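Local atomic coordinates of DNA topoisomerase 2-associated protein PAT1 (Saccharomyces cerevisiae, PDB entry 5LMG), a protein that acts as a decapping activator and translational repressor in mRNA turnover, its C-terminal domain binding a short peptide of the decapping enzyme Dcp2. Residues A[126-129]-A[130-134]; A[187-191]-A[192-196]; A[89-92]-A[93-97]; A[161-164]-A[165-169]; A[49-52]-A[53-57]. The protein carries 2 engineered substitutions. All coordinates share one frame; numbering follows the deposited sequence.

In the fold
From the N terminus, contact 5 (49-52 with 53-57) comes first, a turn of helix 48-70. Contact 3 (89-92 with 93-97) closes the turn that leads into helix 95-99 and packs P95 against I51 and L54 of contact 5. Contact 1 (126-129 with 130-134) ends helix 118-130 and reaches back to contact 3 through E131 and N94. Contact 4 (161-164 with 165-169) lies mid-way along helix 151-174 and touches none of the others. Contact 2 (187-191 with 192-196) turns the chain out of helix 178-191, and N192 bonds to F129 and S133 of contact 1. All five are local and in series; none nest or cross.

Contact 1 (A[126-129]-A[130-134]); sequences QKIF and NELSH
K127, I128 and F129 each meet a side chain of the next turn just where helix 118-130 runs out. I128 touches L132 through its CG2 branch, 3.9 Å from L132 CD1, the two side chains crossing at a slant. The other methyl of L132, CD2, sits 4.1 Å from CD1 of the F129 ring, and here the side chains run alongside each other. L132 thus spreads its two branches over two successive residues of the helix. K127 and E131 also point the same way: K127 CE rests 4.0 Å from E131 CG, while the charged atoms stay apart. The 4.8 Å between K127 NZ and E131 OE1 is too far for a salt bridge, though the opposite charges probably attract weakly.

The backbone sets these positions. N130 N donates to Q126 O at 2.9 Å and E131 N to K127 O at 3.0 Å, the latter nearly in line with the carbonyl. E131 is the first residue to leave helical angles (phi -115°, psi 26°). Beyond it L132 still comes back to the helix because its CG stands opposite its own amide nitrogen (chi1 -154°), which brings CD1 over the I128 carbonyl oxygen.

From outside, the backbone N of N94 donates to E131 OE1. This helix end lies against helix 178-191, where F129 and L132 both touch L188, while L206 of helix 201-216 packs on the same two residues.

Contact 2 (A[187-191]-A[192-196]); sequences QLIRN and NNVSF
N192 turns its side chain back on helix 178-191 and puts ND2 3.0 Å from the carbonyl oxygen of L188. The bond is nearly straight at 164°, lies in the carbonyl plane on a lone pair, and stays in the amide plane of N192 too. With CG next to its own backbone N (chi1 -58°), the amide folds against the N191 peptide. N192 ND2 also donates to F129 O, and N192 OD1 pairs with S133 OG, so the whole amide is used between two chain segments. An alanine here would probably leave the carbonyls of L188 and F129 and the S133 hydroxyl without this shared partner. One residue earlier, N191 ND2 repeats the theme at 2.8 Å from Q187 O, again on a lone pair, so asparagine amides take two successive carbonyls at the C-terminal end of helix 178-191.

N193 is the N-cap of the short helix 194-197: its OD1 accepts from F196 N at 3.0 Å, the donor lying above the carbonyl plane. V194, buried, points back at the preceding helix, its CG2 3.8 Å from I189 CA and 4.3 Å from I189 CG1. V194 and I189 both meet L242 of helix 234-246.

Contact 3 (A[89-92]-A[93-97]); sequences SSYD and VNPFI
Y91 and P95 make the one side-chain contact between 89-92 and 93-97, and it is apolar. The CD1 atom of the tyrosine ring lies 3.7 Å from P95 CG, with CE1 a little further from the same atom at 4.0 Å, and the two side chains cross at about a right angle. The ring meets the proline obliquely. It gets there because Y91 CG stands alongside its backbone N (chi1 -55°), which directs the ring along the chain toward the start of helix 95-99. The CB of Y91 also rests 3.5 Å from V93 O. P95 is packed further by I51 and L54 of helix 48-70, and V93 turns from the bend to touch H134.

No hydrogen bond joins the two segments; the polar work is done at N94, the N-cap. Its OD1 accepts from F96 N at 3.0 Å, with an angle of 141° at the hydrogen and the donor well above the carbonyl plane. The opposite end of the amide, ND2, donates to H85 O, with weaker bonds to I86 O and D88 O, so cap and preceding loop are joined at one residue.

Asparagine followed by proline suits a helix start: proline, having no amide hydrogen, leaves no donor unmet at the first position, and the cap accepts from the next residue. The buried amide of N94 is thus engaged at both ends, while Y91 contributes apolar packing against P95.

Contact 4 (A[161-164]-A[165-169]); sequences QMII and LKIIV
I164 and I168 are tied by a regular helical bond in the middle of helix 151-174: I168 N donates to I164 O at 3.1 Å and 161°, with the donor in the carbonyl plane. One residue earlier the bond is weak, I167 N standing 3.3 Å from I163 O. The backbone of I163 departs somewhat from the usual helical angles, and I163 CA and K166 CA are 5.6 Å apart. The helix nonetheless runs on without a break.

Side chains follow the same four-residue step. I163 CG2 and I167 CD1 lie 4.0 Å apart, the two isoleucines running alongside each other. I164 and I168 use the same pair of branches, CG2 to CD1 at 3.8 Å, but slant across one another. In both pairs the first isoleucine offers CG2, which lies opposite its backbone N, and the second reaches back with an extended CG1-CD1 arm. On another side of the helix L165 CD2 sits by the amide of Q161, 3.5 Å from NE2. That amide is brought round by a bend at chi2 (77°), and its OE1 accepts from N205 ND2, a bond that would fix which way the group is turned. K166 lays its aliphatic chain back over the M162 carbonyl, CE 3.5 Å from M162 O.

These stripes match the neighbours. I163, I164 and I167 face helix 103-114, meeting P110, M109 and F113 respectively, whereas Q161, L165 and I168 lean on I202, N205 and L206 of helix 201-216, so helix 151-174 is packed between the two.

Contact 5 (A[49-52]-A[53-57]); sequences KFIL and ELIET
L54 lies over one face of the F50 ring, one helical turn on. Its CG stands 4.2 Å from the ring centroid, only 16° off the normal, a CH-pi contact displaced toward the rim. The two methyls spread over the same face: L54 CD1 is 3.7 Å from F50 CZ, and CD2 is 4.0 Å from CE1. The side chains slant across each other, and F50 can offer its face because its CG lies opposite the backbone N (chi1 168°), swinging the ring forward along the helix. An alanine in place of L54 would probably leave this face of the ring without its partner and free the phenyl group to turn.

This is i to i+4 packing on a regular alpha-helix, 48-70, with L54 N bonded to F50 O at 3.0 Å and I55 N to I51 O at the same length. L54 CD1 also approaches I51 CD1, at 4.3 Å, so the leucine meets both F50 and I51. I51 and I55 cross at a slant, CG2 of the first near CD1 of the second. I51, L54 and I55 face helix 95-99: I51 touches S98 and M99, L54 packs on P95, and I55 on M99. E56 folds back over the L52 carbonyl, its CG 3.3 Å from L52 O, and carries its carboxylate to a salt bridge with K104. At T57 both the backbone N and OG1 donate to E53 O, from opposite faces of its carbonyl plane.

Contact 1 (A[126-129]-A[130-134])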
# COMPACT_ATOMS: atom_id res chain seq x y z
N GLN A 126 2.59 -14.70 -6.78
CA GLN A 126 1.97 -14.77 -8.11
C GLN A 126 0.45 -14.94 -7.97
O GLN A 126 -0.29 -14.23 -8.63
CB GLN A 126 2.55 -15.93 -8.95
CG GLN A 126 3.95 -15.65 -9.51
CD GLN A 126 4.54 -16.82 -10.27
OE1 GLN A 126 4.47 -17.98 -9.85
NE2 GLN A 126 5.23 -16.52 -11.35
N LYS A 127 0.00 -15.86 -7.08
CA LYS A 127 -1.41 -16.12 -6.81
C LYS A 127 -2.11 -14.84 -6.30
O LYS A 127 -3.14 -14.46 -6.85
CB LYS A 127 -1.58 -17.27 -5.80
CG LYS A 127 -3.02 -17.81 -5.68
CD LYS A 127 -3.30 -18.90 -6.70
CE LYS A 127 -4.18 -18.43 -7.83
NZ LYS A 127 -4.20 -19.43 -8.92
N ILE A 128 -1.53 -14.20 -5.26
CA ILE A 128 -2.03 -12.96 -4.64
C ILE A 128 -2.23 -11.86 -5.69
O ILE A 128 -3.32 -11.31 -5.79
CB ILE A 128 -1.15 -12.50 -3.43
CG1 ILE A 128 -1.22 -13.51 -2.25
CG2 ILE A 128 -1.51 -11.06 -2.98
CD1 ILE A 128 -0.19 -13.26 -1.10
N PHE A 129 -1.19 -11.58 -6.51
CA PHE A 129 -1.26 -10.55 -7.55
C PHE A 129 -2.22 -10.90 -8.70
O PHE A 129 -2.90 -10.01 -9.21
CB PHE A 129 0.14 -10.16 -8.06
CG PHE A 129 0.91 -9.31 -7.09
CD1 PHE A 129 0.56 -7.98 -6.87
CD2 PHE A 129 1.97 -9.83 -6.36
CE1 PHE A 129 1.25 -7.20 -5.94
CE2 PHE A 129 2.66 -9.06 -5.44
CZ PHE A 129 2.30 -7.74 -5.23
N ASN A 130 -2.33 -12.19 -9.06
CA ASN A 130 -3.22 -12.68 -10.12
C ASN A 130 -4.70 -12.54 -9.75
O ASN A 130 -5.53 -12.25 -10.62
CB ASN A 130 -2.91 -14.16 -10.44
CG ASN A 130 -3.63 -14.71 -11.64
OD1 ASN A 130 -3.37 -14.34 -12.78
ND2 ASN A 130 -4.56 -15.64 -11.40
N GLU A 131 -5.04 -12.75 -8.46
CA GLU A 131 -6.41 -12.70 -7.96
C GLU A 131 -6.62 -11.54 -6.96
O GLU A 131 -7.52 -11.62 -6.12
CB GLU A 131 -6.77 -14.05 -7.30
CG GLU A 131 -6.66 -15.26 -8.22
CD GLU A 131 -7.98 -15.92 -8.53
OE1 GLU A 131 -8.26 -16.99 -7.94
OE2 GLU A 131 -8.73 -15.38 -9.37
N LEU A 132 -5.81 -10.47 -7.07
CA LEU A 132 -5.85 -9.32 -6.15
C LEU A 132 -7.24 -8.65 -6.04
O LEU A 132 -7.61 -8.25 -4.94
CB LEU A 132 -4.76 -8.30 -6.49
CG LEU A 132 -4.27 -7.40 -5.34
CD1 LEU A 132 -3.90 -8.23 -4.09
CD2 LEU A 132 -3.09 -6.55 -5.76
N SER A 133 -8.01 -8.59 -7.14
CA SER A 133 -9.35 -8.00 -7.12
C SER A 133 -10.38 -8.89 -6.41
O SER A 133 -11.42 -8.38 -5.97
CB SER A 133 -9.80 -7.64 -8.53
OG SER A 133 -8.96 -6.63 -9.06
N HIS A 134 -10.08 -10.20 -6.26
CA HIS A 134 -10.92 -11.19 -5.58
C HIS A 134 -10.56 -11.31 -4.09
O HIS A 134 -11.20 -12.07 -3.35
CB HIS A 134 -10.80 -12.57 -6.26
CG HIS A 134 -11.27 -12.62 -7.69
ND1 HIS A 134 -11.70 -11.48 -8.36
CD2 HIS A 134 -11.34 -13.67 -8.53
CE1 HIS A 134 -12.02 -11.88 -9.58
NE2 HIS A 134 -11.83 -13.20 -9.73

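Contact 2 (A[187-191]-A[192-196])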
# COMPACT_ATOMS: atom_id res chain seq x y z
N GLN A 187 1.54 -9.56 -13.84
CA GLN A 187 0.43 -10.30 -13.22
C GLN A 187 -0.63 -9.31 -12.69
O GLN A 187 -1.82 -9.51 -12.92
CB GLN A 187 0.91 -11.20 -12.06
CG GLN A 187 1.61 -12.49 -12.49
CD GLN A 187 0.69 -13.54 -13.07
OE1 GLN A 187 -0.44 -13.75 -12.62
NE2 GLN A 187 1.19 -14.28 -14.06
N LEU A 188 -0.17 -8.22 -12.04
CA LEU A 188 -1.03 -7.17 -11.49
C LEU A 188 -1.81 -6.41 -12.58
O LEU A 188 -3.03 -6.31 -12.51
CB LEU A 188 -0.19 -6.22 -10.62
CG LEU A 188 -0.90 -5.03 -10.00
CD1 LEU A 188 -0.75 -5.03 -8.52
CD2 LEU A 188 -0.39 -3.74 -10.59
N ILE A 189 -1.09 -5.88 -13.59
CA ILE A 189 -1.63 -5.05 -14.68
C ILE A 189 -2.59 -5.83 -15.61
O ILE A 189 -3.62 -5.28 -16.02
CB ILE A 189 -0.43 -4.39 -15.43
CG1 ILE A 189 0.38 -3.45 -14.50
CG2 ILE A 189 -0.86 -3.64 -16.68
CD1 ILE A 189 1.90 -3.26 -14.94
N ARG A 190 -2.27 -7.10 -15.93
CA ARG A 190 -3.06 -7.92 -16.84
C ARG A 190 -4.33 -8.55 -16.26
O ARG A 190 -5.28 -8.81 -17.00
CB ARG A 190 -2.19 -9.01 -17.48
CG ARG A 190 -1.14 -8.47 -18.41
CD ARG A 190 -0.26 -9.57 -18.94
NE ARG A 190 0.63 -9.07 -19.99
CZ ARG A 190 1.74 -9.69 -20.39
NH1 ARG A 190 2.11 -10.83 -19.83
NH2 ARG A 190 2.48 -9.17 -21.36
N ASN A 191 -4.34 -8.84 -14.96
CA ASN A 191 -5.46 -9.54 -14.32
C ASN A 191 -6.38 -8.67 -13.47
O ASN A 191 -7.33 -9.19 -12.87
CB ASN A 191 -4.92 -10.72 -13.50
CG ASN A 191 -4.19 -11.72 -14.37
OD1 ASN A 191 -4.80 -12.50 -15.10
ND2 ASN A 191 -2.87 -11.65 -14.38
N ASN A 192 -6.10 -7.37 -13.40
CA ASN A 192 -6.86 -6.44 -12.56
C ASN A 192 -7.10 -5.11 -13.22
O ASN A 192 -6.27 -4.65 -14.02
CB ASN A 192 -6.09 -6.18 -11.25
CG ASN A 192 -5.79 -7.40 -10.44
OD1 ASN A 192 -6.65 -7.91 -9.71
ND2 ASN A 192 -4.57 -7.90 -10.54
N ASN A 193 -8.19 -4.43 -12.79
CA ASN A 193 -8.46 -3.05 -13.14
C ASN A 193 -7.54 -2.33 -12.13
O ASN A 193 -7.83 -2.33 -10.92
CB ASN A 193 -9.94 -2.69 -12.87
CG ASN A 193 -10.31 -1.26 -13.19
OD1 ASN A 193 -9.67 -0.29 -12.74
ND2 ASN A 193 -11.37 -1.09 -13.95
N VAL A 194 -6.40 -1.81 -12.62
CA VAL A 194 -5.36 -1.14 -11.82
C VAL A 194 -5.92 0.08 -11.07
O VAL A 194 -5.64 0.23 -9.88
CB VAL A 194 -4.07 -0.82 -12.64
CG1 VAL A 194 -2.96 -0.29 -11.75
CG2 VAL A 194 -3.58 -2.05 -13.40
N SER A 195 -6.76 0.90 -11.74
CA SER A 195 -7.38 2.07 -11.11
C SER A 195 -8.24 1.67 -9.88
O SER A 195 -8.18 2.37 -8.87
CB SER A 195 -8.20 2.87 -12.11
OG SER A 195 -8.80 3.98 -11.46
N PHE A 196 -8.99 0.54 -9.96
CA PHE A 196 -9.74 0.04 -8.81
C PHE A 196 -8.78 -0.29 -7.65
O PHE A 196 -9.06 0.10 -6.52
CB PHE A 196 -10.64 -1.17 -9.15
CG PHE A 196 -11.23 -1.82 -7.90
CD1 PHE A 196 -12.22 -1.18 -7.16
CD2 PHE A 196 -10.75 -3.04 -7.44
CE1 PHE A 196 -12.73 -1.76 -5.98
CE2 PHE A 196 -11.26 -3.63 -6.27
CZ PHE A 196 -12.25 -2.98 -5.55

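Contact 3 (A[89-92]-A[93-97])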
# COMPACT_ATOMS: atom_id res chain seq x y z
N SER A 89 -6.90 -25.12 -9.36
CA SER A 89 -7.66 -24.27 -10.29
C SER A 89 -9.13 -24.72 -10.38
O SER A 89 -9.88 -24.23 -11.23
CB SER A 89 -7.00 -24.29 -11.67
OG SER A 89 -5.63 -23.91 -11.63
N SER A 90 -9.54 -25.61 -9.46
CA SER A 90 -10.88 -26.21 -9.35
C SER A 90 -12.02 -25.23 -9.05
O SER A 90 -13.17 -25.52 -9.36
CB SER A 90 -10.87 -27.32 -8.31
OG SER A 90 -9.91 -28.32 -8.63
N TYR A 91 -11.70 -24.08 -8.42
CA TYR A 91 -12.68 -23.08 -8.00
C TYR A 91 -12.50 -21.73 -8.70
O TYR A 91 -11.39 -21.40 -9.13
CB TYR A 91 -12.64 -22.89 -6.47
CG TYR A 91 -12.83 -24.17 -5.68
CD1 TYR A 91 -11.74 -24.95 -5.30
CD2 TYR A 91 -14.10 -24.57 -5.26
CE1 TYR A 91 -11.90 -26.11 -4.55
CE2 TYR A 91 -14.27 -25.73 -4.50
CZ TYR A 91 -13.17 -26.50 -4.15
OH TYR A 91 -13.34 -27.64 -3.40
N ASP A 92 -13.60 -20.93 -8.78
CA ASP A 92 -13.62 -19.58 -9.36
C ASP A 92 -12.65 -18.63 -8.62
O ASP A 92 -11.99 -17.81 -9.26
CB ASP A 92 -15.05 -19.01 -9.37
CG ASP A 92 -15.99 -19.72 -10.33
OD1 ASP A 92 -15.81 -19.56 -11.56
OD2 ASP A 92 -16.92 -20.41 -9.85
N VAL A 93 -12.56 -18.78 -7.28
CA VAL A 93 -11.66 -18.05 -6.39
C VAL A 93 -10.82 -19.13 -5.68
O VAL A 93 -11.38 -20.01 -5.02
CB VAL A 93 -12.40 -17.11 -5.40
CG1 VAL A 93 -11.43 -16.49 -4.40
CG2 VAL A 93 -13.17 -16.02 -6.14
N ASN A 94 -9.49 -19.08 -5.86
CA ASN A 94 -8.55 -20.05 -5.28
C ASN A 94 -8.72 -20.21 -3.74
O ASN A 94 -8.85 -19.20 -3.04
CB ASN A 94 -7.11 -19.66 -5.66
CG ASN A 94 -6.05 -20.61 -5.16
OD1 ASN A 94 -5.53 -20.46 -4.06
ND2 ASN A 94 -5.69 -21.59 -5.97
N PRO A 95 -8.75 -21.46 -3.20
CA PRO A 95 -8.93 -21.63 -1.74
C PRO A 95 -7.94 -20.87 -0.84
O PRO A 95 -8.32 -20.47 0.26
CB PRO A 95 -8.84 -23.15 -1.54
CG PRO A 95 -9.23 -23.72 -2.86
CD PRO A 95 -8.65 -22.77 -3.87
N PHE A 96 -6.69 -20.65 -1.32
CA PHE A 96 -5.69 -19.89 -0.57
C PHE A 96 -6.13 -18.42 -0.41
O PHE A 96 -5.98 -17.86 0.67
CB PHE A 96 -4.29 -19.99 -1.20
CG PHE A 96 -3.24 -19.18 -0.49
CD1 PHE A 96 -2.66 -19.64 0.69
CD2 PHE A 96 -2.83 -17.95 -0.98
CE1 PHE A 96 -1.70 -18.89 1.37
CE2 PHE A 96 -1.87 -17.19 -0.31
CZ PHE A 96 -1.30 -17.67 0.86
N ILE A 97 -6.66 -17.82 -1.50
CA ILE A 97 -7.17 -16.44 -1.53
C ILE A 97 -8.31 -16.28 -0.52
O ILE A 97 -8.31 -15.30 0.23
CB ILE A 97 -7.54 -15.98 -2.98
CG1 ILE A 97 -6.29 -15.92 -3.91
CG2 ILE A 97 -8.34 -14.66 -3.02
CD1 ILE A 97 -5.24 -14.79 -3.61

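Contact 4 (A[161-164]-A[165-169])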
# COMPACT_ATOMS: atom_id res chain seq x y z
N GLN A 161 -2.16 -5.55 6.49
CA GLN A 161 -1.10 -4.58 6.22
C GLN A 161 0.20 -4.92 6.98
O GLN A 161 1.26 -5.00 6.37
CB GLN A 161 -1.59 -3.15 6.55
CG GLN A 161 -0.53 -2.03 6.51
CD GLN A 161 -0.14 -1.59 5.11
OE1 GLN A 161 -0.97 -1.50 4.20
NE2 GLN A 161 1.14 -1.26 4.93
N MET A 162 0.09 -5.13 8.30
CA MET A 162 1.19 -5.42 9.21
C MET A 162 1.90 -6.76 8.91
O MET A 162 3.13 -6.81 8.89
CB MET A 162 0.69 -5.38 10.67
CG MET A 162 1.76 -5.55 11.70
SD MET A 162 1.10 -5.88 13.35
CE MET A 162 0.67 -7.59 13.21
N ILE A 163 1.13 -7.84 8.69
CA ILE A 163 1.68 -9.18 8.47
C ILE A 163 2.06 -9.44 7.01
O ILE A 163 3.24 -9.69 6.74
CB ILE A 163 0.73 -10.26 9.05
CG1 ILE A 163 0.73 -10.19 10.60
CG2 ILE A 163 1.09 -11.67 8.54
CD1 ILE A 163 -0.28 -11.10 11.34
N ILE A 164 1.08 -9.42 6.08
CA ILE A 164 1.26 -9.76 4.67
C ILE A 164 2.27 -8.85 3.94
O ILE A 164 3.18 -9.37 3.27
CB ILE A 164 -0.09 -9.84 3.91
CG1 ILE A 164 -1.14 -10.72 4.67
CG2 ILE A 164 0.08 -10.28 2.45
CD1 ILE A 164 -0.78 -12.24 5.01
N LEU A 165 2.14 -7.52 4.06
CA LEU A 165 3.04 -6.62 3.34
C LEU A 165 4.49 -6.70 3.81
O LEU A 165 5.37 -6.65 2.96
CB LEU A 165 2.51 -5.19 3.33
CG LEU A 165 1.72 -4.80 2.06
CD1 LEU A 165 0.49 -5.70 1.82
CD2 LEU A 165 1.31 -3.38 2.11
N LYS A 166 4.74 -6.92 5.12
CA LYS A 166 6.07 -7.11 5.71
C LYS A 166 6.75 -8.36 5.09
O LYS A 166 7.95 -8.33 4.82
CB LYS A 166 5.95 -7.26 7.24
CG LYS A 166 7.24 -7.04 8.03
CD LYS A 166 7.13 -7.61 9.45
CE LYS A 166 6.27 -6.79 10.39
NZ LYS A 166 5.74 -7.62 11.51
N ILE A 167 5.98 -9.44 4.87
CA ILE A 167 6.44 -10.69 4.25
C ILE A 167 6.83 -10.45 2.77
O ILE A 167 7.88 -10.90 2.34
CB ILE A 167 5.35 -11.80 4.39
CG1 ILE A 167 5.22 -12.29 5.85
CG2 ILE A 167 5.58 -12.97 3.43
CD1 ILE A 167 3.91 -13.06 6.12
N ILE A 168 5.96 -9.75 2.01
CA ILE A 168 6.19 -9.45 0.60
C ILE A 168 7.48 -8.62 0.44
O ILE A 168 8.35 -9.04 -0.33
CB ILE A 168 4.93 -8.83 -0.06
CG1 ILE A 168 3.82 -9.91 -0.18
CG2 ILE A 168 5.25 -8.19 -1.42
CD1 ILE A 168 2.41 -9.42 -0.43
N VAL A 169 7.61 -7.53 1.22
CA VAL A 169 8.76 -6.62 1.28
C VAL A 169 10.06 -7.39 1.53
O VAL A 169 10.97 -7.29 0.72
CB VAL A 169 8.55 -5.46 2.31
CG1 VAL A 169 9.82 -4.64 2.52
CG2 VAL A 169 7.41 -4.55 1.89

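Contact 5 (A[49-52]-A[53-57])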
# COMPACT_ATOMS: atom_id res chain seq x y z
N LYS A 49 -17.48 -23.28 5.72
CA LYS A 49 -17.08 -24.47 6.49
C LYS A 49 -15.88 -25.21 5.88
O LYS A 49 -15.07 -25.77 6.62
CB LYS A 49 -18.27 -25.41 6.73
CG LYS A 49 -19.20 -24.91 7.82
CD LYS A 49 -20.41 -25.82 8.03
CE LYS A 49 -21.42 -25.17 8.94
NZ LYS A 49 -22.59 -26.06 9.19
N PHE A 50 -15.76 -25.18 4.54
CA PHE A 50 -14.65 -25.81 3.82
C PHE A 50 -13.34 -25.03 4.02
O PHE A 50 -12.30 -25.64 4.29
CB PHE A 50 -15.00 -25.98 2.32
CG PHE A 50 -13.84 -26.35 1.42
CD1 PHE A 50 -13.26 -27.61 1.49
CD2 PHE A 50 -13.34 -25.43 0.50
CE1 PHE A 50 -12.19 -27.95 0.66
CE2 PHE A 50 -12.26 -25.77 -0.32
CZ PHE A 50 -11.70 -27.02 -0.24
N ILE A 51 -13.40 -23.68 3.92
CA ILE A 51 -12.24 -22.80 4.10
C ILE A 51 -11.75 -22.84 5.58
O ILE A 51 -10.55 -22.99 5.81
CB ILE A 51 -12.51 -21.36 3.55
CG1 ILE A 51 -12.79 -21.37 2.00
CG2 ILE A 51 -11.40 -20.37 3.90
CD1 ILE A 51 -11.68 -21.95 1.04
N LEU A 52 -12.70 -22.79 6.55
CA LEU A 52 -12.38 -22.88 7.98
C LEU A 52 -11.72 -24.21 8.32
O LEU A 52 -10.82 -24.24 9.16
CB LEU A 52 -13.60 -22.60 8.87
CG LEU A 52 -14.12 -21.15 8.89
CD1 LEU A 52 -15.43 -21.06 9.62
CD2 LEU A 52 -13.10 -20.19 9.48
N GLU A 53 -12.13 -25.30 7.61
CA GLU A 53 -11.55 -26.63 7.75
C GLU A 53 -10.12 -26.64 7.19
O GLU A 53 -9.23 -27.22 7.81
CB GLU A 53 -12.42 -27.69 7.04
CG GLU A 53 -12.00 -29.12 7.32
CD GLU A 53 -12.55 -30.17 6.37
OE1 GLU A 53 -12.35 -30.03 5.14
OE2 GLU A 53 -13.14 -31.17 6.86
N LEU A 54 -9.91 -25.97 6.04
CA LEU A 54 -8.59 -25.87 5.41
C LEU A 54 -7.59 -25.15 6.32
O LEU A 54 -6.45 -25.59 6.42
CB LEU A 54 -8.64 -25.19 4.03
CG LEU A 54 -9.31 -25.95 2.87
CD1 LEU A 54 -9.01 -25.25 1.54
CD2 LEU A 54 -8.85 -27.42 2.80
N ILE A 55 -8.04 -24.06 6.98
CA ILE A 55 -7.23 -23.27 7.92
C ILE A 55 -6.78 -24.16 9.09
O ILE A 55 -5.59 -24.16 9.41
CB ILE A 55 -7.94 -21.95 8.38
CG1 ILE A 55 -8.14 -20.99 7.18
CG2 ILE A 55 -7.16 -21.23 9.50
CD1 ILE A 55 -9.14 -19.85 7.38
N GLU A 56 -7.71 -24.96 9.67
CA GLU A 56 -7.44 -25.89 10.79
C GLU A 56 -6.39 -26.92 10.40
O GLU A 56 -5.47 -27.17 11.19
CB GLU A 56 -8.72 -26.59 11.30
CG GLU A 56 -9.78 -25.68 11.92
CD GLU A 56 -9.28 -24.57 12.83
OE1 GLU A 56 -8.60 -24.87 13.83
OE2 GLU A 56 -9.58 -23.39 12.52
N THR A 57 -6.49 -27.47 9.17
CA THR A 57 -5.53 -28.41 8.58
C THR A 57 -4.15 -27.73 8.46
O THR A 57 -3.15 -28.31 8.89
CB THR A 57 -6.07 -28.94 7.24
OG1 THR A 57 -7.29 -29.63 7.47
CG2 THR A 57 -5.09 -29.87 6.53